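Local coordinates for uncharacterized protein (Brachypodium distachyon, PDB 4ME2) that probably binds RNA sequence-specifically, as a chloroplast pentatricopeptide repeat protein of paired helices that has been linked to group II intron RNA, at residues A52-A55 with L56-L59; R58-A61 with A62-P66; M89-L92 with Q93-H97; F146-E149 with K150-A154. All coordinates share one frame; numbering follows the deposited sequence.

Contact 1 of 4, residues A52-A55 with L56-L59; sequences AVQA and LKRL
Arg58 reaches back over Ala55 along one side of the helix. Its CB sits 3.4 Å from Gln54 O, the same carbonyl that accepts the backbone N of Arg58. From there CG leaves anti to the backbone N (chi1 -178°), and the chain runs out straight until chi3 (72°) bends it, which swings the guanidinium back over the preceding turn. The flat group comes to rest with one face over Ala55: NH1 is 3.6 Å from Ala55 CA, while NH2 lies 3.7 Å from Ala55 CB. The exposed guanidinium therefore rests on the CA and CB of an alanine.

This is ordinary alpha-helical spacing, in helix 47-59, the first modelled helix of the helix-turn-helix array that marks a pentatricopeptide repeat protein; successive i to i+4 bonds run from Leu56 N to Ala52 O through Leu59 N to Ala55 O (2.8 Å). On another side of the helix, Lys57 lies alongside Val53 and points the same way, its CD 3.8 Å from Val53 CG1. Here the alkyl chain does the touching. Val53 also packs on Leu92 of helix 82-94, and Leu56 meets Ala72 of helix 66-77.

Contact 2 of 4, residues R58-A61 with A62-P66; sequences RLTA and ADRSP
Arg64 lays its chain across Thr60 at about a right angle, with Arg64 CG 3.4 Å from Thr60 CB, and then delivers NE to the hydroxyl. The bond from Arg64 NE to Thr60 OG1 is short (2.8 Å) and nearly straight (172°), and the oxygen lies close to the guanidinium plane, at its edge. Thr60 offers the hydroxyl by placing OG1 between its backbone N and carbonyl carbon (chi1 56°). One face of the same guanidinium passes over Ala61 CA, at a looser distance.

The chain is here leaving helix 47-59 and turning toward helix 66-77. A weak bond from Asp63 N to Thr60 O (3.3 Å) helps close the turn, and a water donates to Leu59 O and accepts from Ala62 N, its oxygen 2.8 Å from that nitrogen. Further on, Asp63 forms an Asx turn: its OD1 accepts Ser65 N at 3.1 Å and Ser65 OG at 2.8 Å, both arriving from the same face of the carboxylate, just ahead of Pro66, where the next helix starts.

Thr60 OG1 also donates to Leu56 O, while Arg64 NH2 bonds to Lys57 O. Hydroxyl and guanidinium therefore supply donors to carbonyls of the last helical turn, and the positive charge of Arg64 would probably be favourable at this carbonyl-rich helix end.

Contact 3 of 4, residues M89-L92 with Q93-H97; sequences MAEL and QRQGH
Glu91 OE2 receives Arg94 NH2 at 2.8 Å, one half of a two-pronged salt bridge. The other half joins Arg94 NE to Glu91 OE1 at 2.9 Å and is almost perfectly straight (176°). The arginine thus grips side-on, one nitrogen to each oxygen, and both oxygens lie near the guanidinium plane at its edge. The grip is not quite flat from the carboxylate's side: both nitrogens come to syn positions yet stand out of its plane, and the two groups are turned 35° against each other. Glu91 presents its oxygens by bending at chi2 (64°), after CG has left anti to the backbone N.

The partners stand three positions apart along helix 82-94, whose C-terminal end is closed by a Schellman motif. Gly96 takes a positive phi, a conformation that suits glycine, and two bonds fold the chain back: Gly96 N reaches Gln93 O, and His97 N reaches Leu92 O at 3.0 Å. His97 then occupies the N-cap position of helix 98-109, so the link from helix 82-94 to helix 98-109 is very short.

On another side of the helix Gln93 runs beside Met89 in the same direction, its OE1 3.4 Å from Ala90 CA and 3.9 Å from Met89 CG. Buried Leu92 touches Leu56 of helix 47-59 and Ala101 of helix 98-109.

Contact 4 of 4, residues F146-E149 with K150-A154; sequences FIEE and KERGA
Side chains four residues apart pair up along the final turns of helix 133-151, near the middle of the helical array, before the chain leaves the helix at Arg152. Three such pairs follow one another round the helix, the two side chains of each lying alongside and pointing the same way. In the first, Lys150 brings aliphatic carbon to Phe146: CG lies 3.6 Å from CE1 of the ring and CD 3.7 Å from that same atom. In the second, Ile147 CG2, set anti to the backbone N, packs against Glu151 CD at 3.7 Å, a methyl group against the carbon of a carboxylate.

The third pair is ionic. Glu148 OE2 stands 2.9 Å from Arg152 NE, but over a face of the guanidinium, whose plane is turned 57° from that of the carboxylate. No N-H points at the oxygen, so the attraction is one of charge alone. The backbone of the same two residues does make a hydrogen bond, from Arg152 N to Glu148 O at 2.8 Å.

Other polar ends tie the helix to its surroundings: Glu149 OE1 forms a salt bridge with Arg109, and OE2 a hydrogen bond with Tyr121 OH, while Lys150 NZ forms a salt bridge with Glu166. Phe146 meets the Trp163 ring edge-to-face and touches Leu171 and Leu174 of helix 168-180, and Ile147 rests on Ala193 of helix 184-197, so this helix end packs against both.

In the fold
Contacts 1, 2 and 3 gather at one end of the protein, whereas contact 4 stands apart, its centre about 26 Å from that of contact 3 and across the chain's centre from it. Contacts 1 and 2 share helix 47-59; contact 2 takes over where the helix runs out, and is a surface turn. Contacts 1, 3 and 4 are partly buried, each with buried apolar residues that touch neighbouring helices. Contacts 1 and 3 touch through such residues, which joins helix 47-59 to helix 82-94. The arginines differ with place: one face over an alanine in the last turn of helix 47-59, bonded to a hydroxyl in the turn, paired edge-on with glutamate in contact 3, and met over one face by a carboxylate oxygen in contact 4.

Contact 1 of 4, residues A52-A55 with L56-L59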
loop_
_atom_site.group_PDB
_atom_site.type_symbol
_atom_site.label_atom_id
_atom_site.label_comp_id
_atom_site.label_asym_id
_atom_site.label_seq_id
_atom_site.Cartn_x
_atom_site.Cartn_y
_atom_site.Cartn_z
ATOM N N ALA A 52 12.761 5.205 -20.034
ATOM C CA ALA A 52 12.208 4.056 -19.319
ATOM C C ALA A 52 10.679 4.073 -19.293
ATOM O O ALA A 52 10.041 3.027 -19.440
ATOM C CB ALA A 52 12.772 3.981 -17.909
ATOM N N VAL A 53 10.098 5.254 -19.112
ATOM C CA VAL A 53 8.642 5.398 -19.145
ATOM C C VAL A 53 8.127 5.020 -20.529
ATOM O O VAL A 53 7.146 4.284 -20.663
ATOM C CB VAL A 53 8.194 6.833 -18.789
ATOM C CG1 VAL A 53 6.715 7.046 -19.106
ATOM C CG2 VAL A 53 8.466 7.126 -17.321
ATOM N N GLN A 54 8.796 5.506 -21.568
ATOM C CA GLN A 54 8.331 5.194 -22.915
ATOM C C GLN A 54 8.440 3.707 -23.239
ATOM O O GLN A 54 7.534 3.135 -23.845
ATOM C CB GLN A 54 9.001 6.090 -23.959
ATOM C CG GLN A 54 8.489 7.526 -23.898
ATOM C CD GLN A 54 6.968 7.616 -23.966
ATOM O OE1 GLN A 54 6.362 7.296 -24.987
ATOM N NE2 GLN A 54 6.346 8.053 -22.873
ATOM N N ALA A 55 9.534 3.083 -22.808
ATOM C CA ALA A 55 9.731 1.648 -23.001
ATOM C C ALA A 55 8.657 0.826 -22.291
ATOM O O ALA A 55 8.123 -0.122 -22.863
ATOM C CB ALA A 55 11.121 1.227 -22.544
ATOM N N LEU A 56 8.340 1.183 -21.048
ATOM C CA LEU A 56 7.336 0.435 -20.298
ATOM C C LEU A 56 5.970 0.521 -20.981
ATOM O O LEU A 56 5.250 -0.472 -21.064
ATOM C CB LEU A 56 7.254 0.911 -18.844
ATOM C CG LEU A 56 6.262 0.161 -17.949
ATOM C CD1 LEU A 56 6.448 -1.342 -18.056
ATOM C CD2 LEU A 56 6.379 0.612 -16.499
ATOM N N LYS A 57 5.624 1.710 -21.465
ATOM C CA LYS A 57 4.383 1.900 -22.216
ATOM C C LYS A 57 4.393 1.075 -23.514
ATOM O O LYS A 57 3.434 0.362 -23.814
ATOM C CB LYS A 57 4.136 3.395 -22.470
ATOM C CG LYS A 57 3.743 4.164 -21.209
ATOM C CD LYS A 57 3.964 5.671 -21.316
ATOM C CE LYS A 57 3.112 6.313 -22.397
ATOM N NZ LYS A 57 3.346 7.782 -22.481
ATOM N N ARG A 58 5.496 1.143 -24.256
ATOM C CA ARG A 58 5.655 0.390 -25.497
ATOM C C ARG A 58 5.517 -1.118 -25.274
ATOM O O ARG A 58 4.824 -1.804 -26.027
ATOM C CB ARG A 58 7.013 0.718 -26.122
ATOM C CG ARG A 58 7.295 0.045 -27.454
ATOM C CD ARG A 58 8.711 0.353 -27.933
ATOM N NE ARG A 58 9.737 -0.351 -27.157
ATOM C CZ ARG A 58 10.709 0.237 -26.459
ATOM N NH1 ARG A 58 10.826 1.560 -26.431
ATOM N NH2 ARG A 58 11.582 -0.507 -25.794
ATOM N N LEU A 59 6.171 -1.622 -24.231
ATOM C CA LEU A 59 6.164 -3.053 -23.918
ATOM C C LEU A 59 4.793 -3.582 -23.512
ATOM O O LEU A 59 4.538 -4.786 -23.590
ATOM C CB LEU A 59 7.182 -3.371 -22.815
ATOM C CG LEU A 59 8.660 -3.245 -23.199
ATOM C CD1 LEU A 59 9.547 -3.304 -21.963
ATOM C CD2 LEU A 59 9.044 -4.318 -24.204
#

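Contact 2 of 4, residues R58-A61 with A62-P66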
loop_
_atom_site.group_PDB
_atom_site.type_symbol
_atom_site.label_atom_id
_atom_site.label_comp_id
_atom_site.label_asym_id
_atom_site.label_seq_id
_atom_site.Cartn_x
_atom_site.Cartn_y
_atom_site.Cartn_z
ATOM N N ARG A 58 5.496 1.143 -24.256
ATOM C CA ARG A 58 5.655 0.390 -25.497
ATOM C C ARG A 58 5.517 -1.118 -25.274
ATOM O O ARG A 58 4.824 -1.804 -26.027
ATOM C CB ARG A 58 7.013 0.718 -26.122
ATOM C CG ARG A 58 7.295 0.045 -27.454
ATOM C CD ARG A 58 8.711 0.353 -27.933
ATOM N NE ARG A 58 9.737 -0.351 -27.157
ATOM C CZ ARG A 58 10.709 0.237 -26.459
ATOM N NH1 ARG A 58 10.826 1.560 -26.431
ATOM N NH2 ARG A 58 11.582 -0.507 -25.794
ATOM N N LEU A 59 6.171 -1.622 -24.231
ATOM C CA LEU A 59 6.164 -3.053 -23.918
ATOM C C LEU A 59 4.793 -3.582 -23.512
ATOM O O LEU A 59 4.538 -4.786 -23.590
ATOM C CB LEU A 59 7.182 -3.371 -22.815
ATOM C CG LEU A 59 8.660 -3.245 -23.199
ATOM C CD1 LEU A 59 9.547 -3.304 -21.963
ATOM C CD2 LEU A 59 9.044 -4.318 -24.204
ATOM N N THR A 60 3.909 -2.695 -23.079
ATOM C CA THR A 60 2.620 -3.132 -22.567
ATOM C C THR A 60 1.457 -2.587 -23.376
ATOM O O THR A 60 0.329 -2.585 -22.902
ATOM C CB THR A 60 2.429 -2.710 -21.101
ATOM O OG1 THR A 60 2.587 -1.286 -20.991
ATOM C CG2 THR A 60 3.424 -3.438 -20.185
ATOM N N ALA A 61 1.721 -2.135 -24.602
ATOM C CA ALA A 61 0.693 -1.459 -25.387
ATOM C C ALA A 61 -0.506 -2.363 -25.663
ATOM O O ALA A 61 -1.639 -1.888 -25.757
ATOM C CB ALA A 61 1.277 -0.927 -26.686
ATOM N N ALA A 62 -0.248 -3.662 -25.756
ATOM C CA ALA A 62 -1.292 -4.643 -26.051
ATOM C C ALA A 62 -1.805 -5.368 -24.810
ATOM O O ALA A 62 -2.938 -5.853 -24.790
ATOM C CB ALA A 62 -0.785 -5.649 -27.066
ATOM N N ASP A 63 -0.966 -5.448 -23.781
ATOM C CA ASP A 63 -1.273 -6.258 -22.609
ATOM C C ASP A 63 -0.670 -5.601 -21.381
ATOM O O ASP A 63 0.547 -5.622 -21.197
ATOM C CB ASP A 63 -0.719 -7.678 -22.795
ATOM C CG ASP A 63 -1.154 -8.638 -21.696
ATOM O OD1 ASP A 63 -1.890 -8.223 -20.775
ATOM O OD2 ASP A 63 -0.753 -9.824 -21.756
ATOM N N ARG A 64 -1.530 -5.009 -20.558
ATOM C CA ARG A 64 -1.108 -4.390 -19.302
ATOM C C ARG A 64 -1.520 -5.201 -18.066
ATOM O O ARG A 64 -1.515 -4.683 -16.946
ATOM C CB ARG A 64 -1.593 -2.930 -19.224
ATOM C CG ARG A 64 -0.494 -1.919 -19.537
ATOM C CD ARG A 64 -0.982 -0.644 -20.213
ATOM N NE ARG A 64 0.056 -0.044 -21.064
ATOM C CZ ARG A 64 -0.082 1.079 -21.766
ATOM N NH1 ARG A 64 -1.215 1.768 -21.725
ATOM N NH2 ARG A 64 0.922 1.521 -22.519
ATOM N N SER A 65 -1.852 -6.476 -18.269
ATOM C CA SER A 65 -2.158 -7.388 -17.155
ATOM C C SER A 65 -0.926 -7.641 -16.271
ATOM O O SER A 65 0.213 -7.535 -16.737
ATOM C CB SER A 65 -2.710 -8.714 -17.673
ATOM O OG SER A 65 -1.676 -9.498 -18.237
ATOM N N PRO A 66 -1.151 -7.993 -14.993
ATOM C CA PRO A 66 -0.033 -8.045 -14.048
ATOM C C PRO A 66 1.204 -8.826 -14.529
ATOM O O PRO A 66 2.311 -8.300 -14.433
ATOM C CB PRO A 66 -0.665 -8.657 -12.795
ATOM C CG PRO A 66 -2.090 -8.221 -12.872
ATOM C CD PRO A 66 -2.438 -8.283 -14.329
HETATM O O HOH W 1 2.040 -5.208 -25.285
#

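Contact 3 of 4, residues M89-L92 with Q93-H97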
loop_
_atom_site.group_PDB
_atom_site.type_symbol
_atom_site.label_atom_id
_atom_site.label_comp_id
_atom_site.label_asym_id
_atom_site.label_seq_id
_atom_site.Cartn_x
_atom_site.Cartn_y
_atom_site.Cartn_z
ATOM N N MET A 89 8.353 6.297 -11.959
ATOM C CA MET A 89 7.128 5.927 -11.255
ATOM C C MET A 89 6.166 7.107 -11.149
ATOM O O MET A 89 4.983 6.982 -11.466
ATOM C CB MET A 89 7.456 5.396 -9.856
ATOM C CG MET A 89 6.244 4.917 -9.083
ATOM S SD MET A 89 6.691 4.442 -7.406
ATOM C CE MET A 89 7.138 6.034 -6.726
ATOM N N ALA A 90 6.684 8.250 -10.715
ATOM C CA ALA A 90 5.850 9.426 -10.484
ATOM C C ALA A 90 5.271 9.957 -11.789
ATOM O O ALA A 90 4.144 10.438 -11.813
ATOM C CB ALA A 90 6.638 10.512 -9.764
ATOM N N GLU A 91 6.040 9.874 -12.865
ATOM C CA GLU A 91 5.540 10.317 -14.163
ATOM C C GLU A 91 4.445 9.395 -14.695
ATOM O O GLU A 91 3.471 9.857 -15.295
ATOM C CB GLU A 91 6.673 10.441 -15.172
ATOM C CG GLU A 91 6.224 10.847 -16.575
ATOM C CD GLU A 91 5.598 12.238 -16.652
ATOM O OE1 GLU A 91 5.600 12.984 -15.647
ATOM O OE2 GLU A 91 5.100 12.597 -17.739
ATOM N N LEU A 92 4.595 8.094 -14.479
ATOM C CA LEU A 92 3.531 7.163 -14.845
ATOM C C LEU A 92 2.254 7.449 -14.044
ATOM O O LEU A 92 1.151 7.394 -14.591
ATOM C CB LEU A 92 3.987 5.713 -14.672
ATOM C CG LEU A 92 5.039 5.213 -15.663
ATOM C CD1 LEU A 92 5.770 4.025 -15.062
ATOM C CD2 LEU A 92 4.447 4.858 -17.026
ATOM N N GLN A 93 2.412 7.760 -12.756
ATOM C CA GLN A 93 1.297 8.180 -11.902
ATOM C C GLN A 93 0.611 9.416 -12.482
ATOM O O GLN A 93 -0.616 9.453 -12.593
ATOM C CB GLN A 93 1.779 8.503 -10.480
ATOM C CG GLN A 93 2.157 7.313 -9.608
ATOM C CD GLN A 93 2.709 7.745 -8.255
ATOM O OE1 GLN A 93 3.922 7.884 -8.088
ATOM N NE2 GLN A 93 1.819 7.980 -7.291
ATOM N N ARG A 94 1.411 10.415 -12.860
ATOM C CA ARG A 94 0.890 11.695 -13.356
ATOM C C ARG A 94 0.106 11.525 -14.654
ATOM O O ARG A 94 -0.937 12.160 -14.848
ATOM C CB ARG A 94 2.024 12.708 -13.559
ATOM C CG ARG A 94 1.547 14.137 -13.793
ATOM C CD ARG A 94 2.661 15.020 -14.338
ATOM N NE ARG A 94 3.118 14.569 -15.650
ATOM C CZ ARG A 94 2.490 14.821 -16.794
ATOM N NH1 ARG A 94 1.367 15.531 -16.803
ATOM N NH2 ARG A 94 2.983 14.361 -17.936
ATOM N N GLN A 95 0.609 10.660 -15.530
ATOM C CA GLN A 95 -0.049 10.362 -16.802
ATOM C C GLN A 95 -1.313 9.518 -16.625
ATOM O O GLN A 95 -2.084 9.346 -17.569
ATOM C CB GLN A 95 0.926 9.678 -17.765
ATOM C CG GLN A 95 2.071 10.576 -18.210
ATOM C CD GLN A 95 3.018 9.912 -19.189
ATOM O OE1 GLN A 95 4.140 10.379 -19.387
ATOM N NE2 GLN A 95 2.578 8.828 -19.812
ATOM N N GLY A 96 -1.529 9.007 -15.416
ATOM C CA GLY A 96 -2.706 8.189 -15.123
ATOM C C GLY A 96 -2.566 6.719 -15.485
ATOM O O GLY A 96 -3.557 5.988 -15.508
ATOM N N HIS A 97 -1.340 6.275 -15.764
ATOM C CA HIS A 97 -1.090 4.861 -16.039
ATOM C C HIS A 97 -0.888 4.135 -14.744
ATOM O O HIS A 97 0.232 3.764 -14.399
ATOM C CB HIS A 97 0.125 4.678 -16.935
ATOM C CG HIS A 97 -0.006 5.346 -18.274
ATOM N ND1 HIS A 97 -0.934 4.979 -19.183
ATOM C CD2 HIS A 97 0.703 6.398 -18.836
ATOM C CE1 HIS A 97 -0.817 5.760 -20.273
ATOM N NE2 HIS A 97 0.185 6.626 -20.060
#

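Contact 4 of 4, residues F146-E149 with K150-A154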
loop_
_atom_site.group_PDB
_atom_site.type_symbol
_atom_site.label_atom_id
_atom_site.label_comp_id
_atom_site.label_asym_id
_atom_site.label_seq_id
_atom_site.Cartn_x
_atom_site.Cartn_y
_atom_site.Cartn_z
ATOM N N PHE A 146 3.033 -5.205 1.794
ATOM C CA PHE A 146 3.441 -4.279 2.838
ATOM C C PHE A 146 3.564 -5.017 4.167
ATOM O O PHE A 146 4.567 -4.885 4.862
ATOM C CB PHE A 146 2.434 -3.129 2.941
ATOM C CG PHE A 146 2.595 -2.270 4.169
ATOM C CD1 PHE A 146 3.835 -1.732 4.514
ATOM C CD2 PHE A 146 1.496 -1.967 4.964
ATOM C CE1 PHE A 146 3.975 -0.927 5.638
ATOM C CE2 PHE A 146 1.625 -1.157 6.086
ATOM C CZ PHE A 146 2.867 -0.640 6.424
ATOM N N ILE A 147 2.551 -5.806 4.506
ATOM C CA ILE A 147 2.567 -6.528 5.779
ATOM C C ILE A 147 3.751 -7.494 5.816
ATOM O O ILE A 147 4.477 -7.555 6.811
ATOM C CB ILE A 147 1.223 -7.235 6.063
ATOM C CG1 ILE A 147 0.124 -6.188 6.263
ATOM C CG2 ILE A 147 1.322 -8.126 7.297
ATOM C CD1 ILE A 147 -1.283 -6.750 6.293
ATOM N N GLU A 148 3.954 -8.212 4.713
ATOM C CA GLU A 148 5.061 -9.163 4.602
ATOM C C GLU A 148 6.423 -8.475 4.699
ATOM O O GLU A 148 7.289 -8.920 5.460
ATOM C CB GLU A 148 4.959 -9.992 3.318
ATOM C CG GLU A 148 6.218 -10.803 3.017
ATOM C CD GLU A 148 5.948 -12.107 2.284
ATOM O OE1 GLU A 148 4.782 -12.374 1.921
ATOM O OE2 GLU A 148 6.914 -12.879 2.077
ATOM N N GLU A 149 6.619 -7.392 3.949
ATOM C CA GLU A 149 7.917 -6.716 3.978
ATOM C C GLU A 149 8.269 -6.196 5.375
ATOM O O GLU A 149 9.441 -6.098 5.723
ATOM C CB GLU A 149 8.019 -5.607 2.921
ATOM C CG GLU A 149 7.241 -4.339 3.234
ATOM C CD GLU A 149 7.071 -3.420 2.036
ATOM O OE1 GLU A 149 7.635 -3.704 0.960
ATOM O OE2 GLU A 149 6.373 -2.400 2.179
ATOM N N LYS A 150 7.258 -5.884 6.180
ATOM C CA LYS A 150 7.494 -5.450 7.552
ATOM C C LYS A 150 7.799 -6.641 8.452
ATOM O O LYS A 150 8.801 -6.649 9.163
ATOM C CB LYS A 150 6.285 -4.689 8.096
ATOM C CG LYS A 150 5.917 -3.447 7.306
ATOM C CD LYS A 150 6.895 -2.306 7.539
ATOM C CE LYS A 150 6.792 -1.783 8.963
ATOM N NZ LYS A 150 7.599 -0.546 9.149
ATOM N N GLU A 151 6.937 -7.650 8.406
ATOM C CA GLU A 151 7.015 -8.762 9.351
ATOM C C GLU A 151 8.180 -9.708 9.083
ATOM O O GLU A 151 8.755 -10.269 10.016
ATOM C CB GLU A 151 5.689 -9.519 9.396
ATOM C CG GLU A 151 4.541 -8.664 9.904
ATOM C CD GLU A 151 3.270 -9.453 10.137
ATOM O OE1 GLU A 151 2.410 -8.959 10.896
ATOM O OE2 GLU A 151 3.129 -10.556 9.568
ATOM N N ARG A 152 8.538 -9.872 7.814
ATOM C CA ARG A 152 9.670 -10.714 7.442
ATOM C C ARG A 152 10.941 -9.886 7.208
ATOM O O ARG A 152 11.959 -10.415 6.756
ATOM C CB ARG A 152 9.327 -11.552 6.206
ATOM C CG ARG A 152 8.055 -12.380 6.338
ATOM C CD ARG A 152 7.763 -13.147 5.055
ATOM N NE ARG A 152 8.938 -13.231 4.184
ATOM C CZ ARG A 152 9.585 -14.354 3.881
ATOM N NH1 ARG A 152 9.173 -15.521 4.358
ATOM N NH2 ARG A 152 10.647 -14.311 3.085
ATOM N N GLY A 153 10.875 -8.592 7.526
ATOM C CA GLY A 153 12.015 -7.684 7.391
ATOM C C GLY A 153 13.019 -7.871 8.512
ATOM O O GLY A 153 12.827 -8.721 9.382
ATOM N N ALA A 154 14.078 -7.060 8.496
ATOM C CA ALA A 154 15.223 -7.215 9.401
ATOM C C ALA A 154 14.810 -7.080 10.855
ATOM O O ALA A 154 15.378 -7.719 11.745
ATOM C CB ALA A 154 16.295 -6.197 9.062
#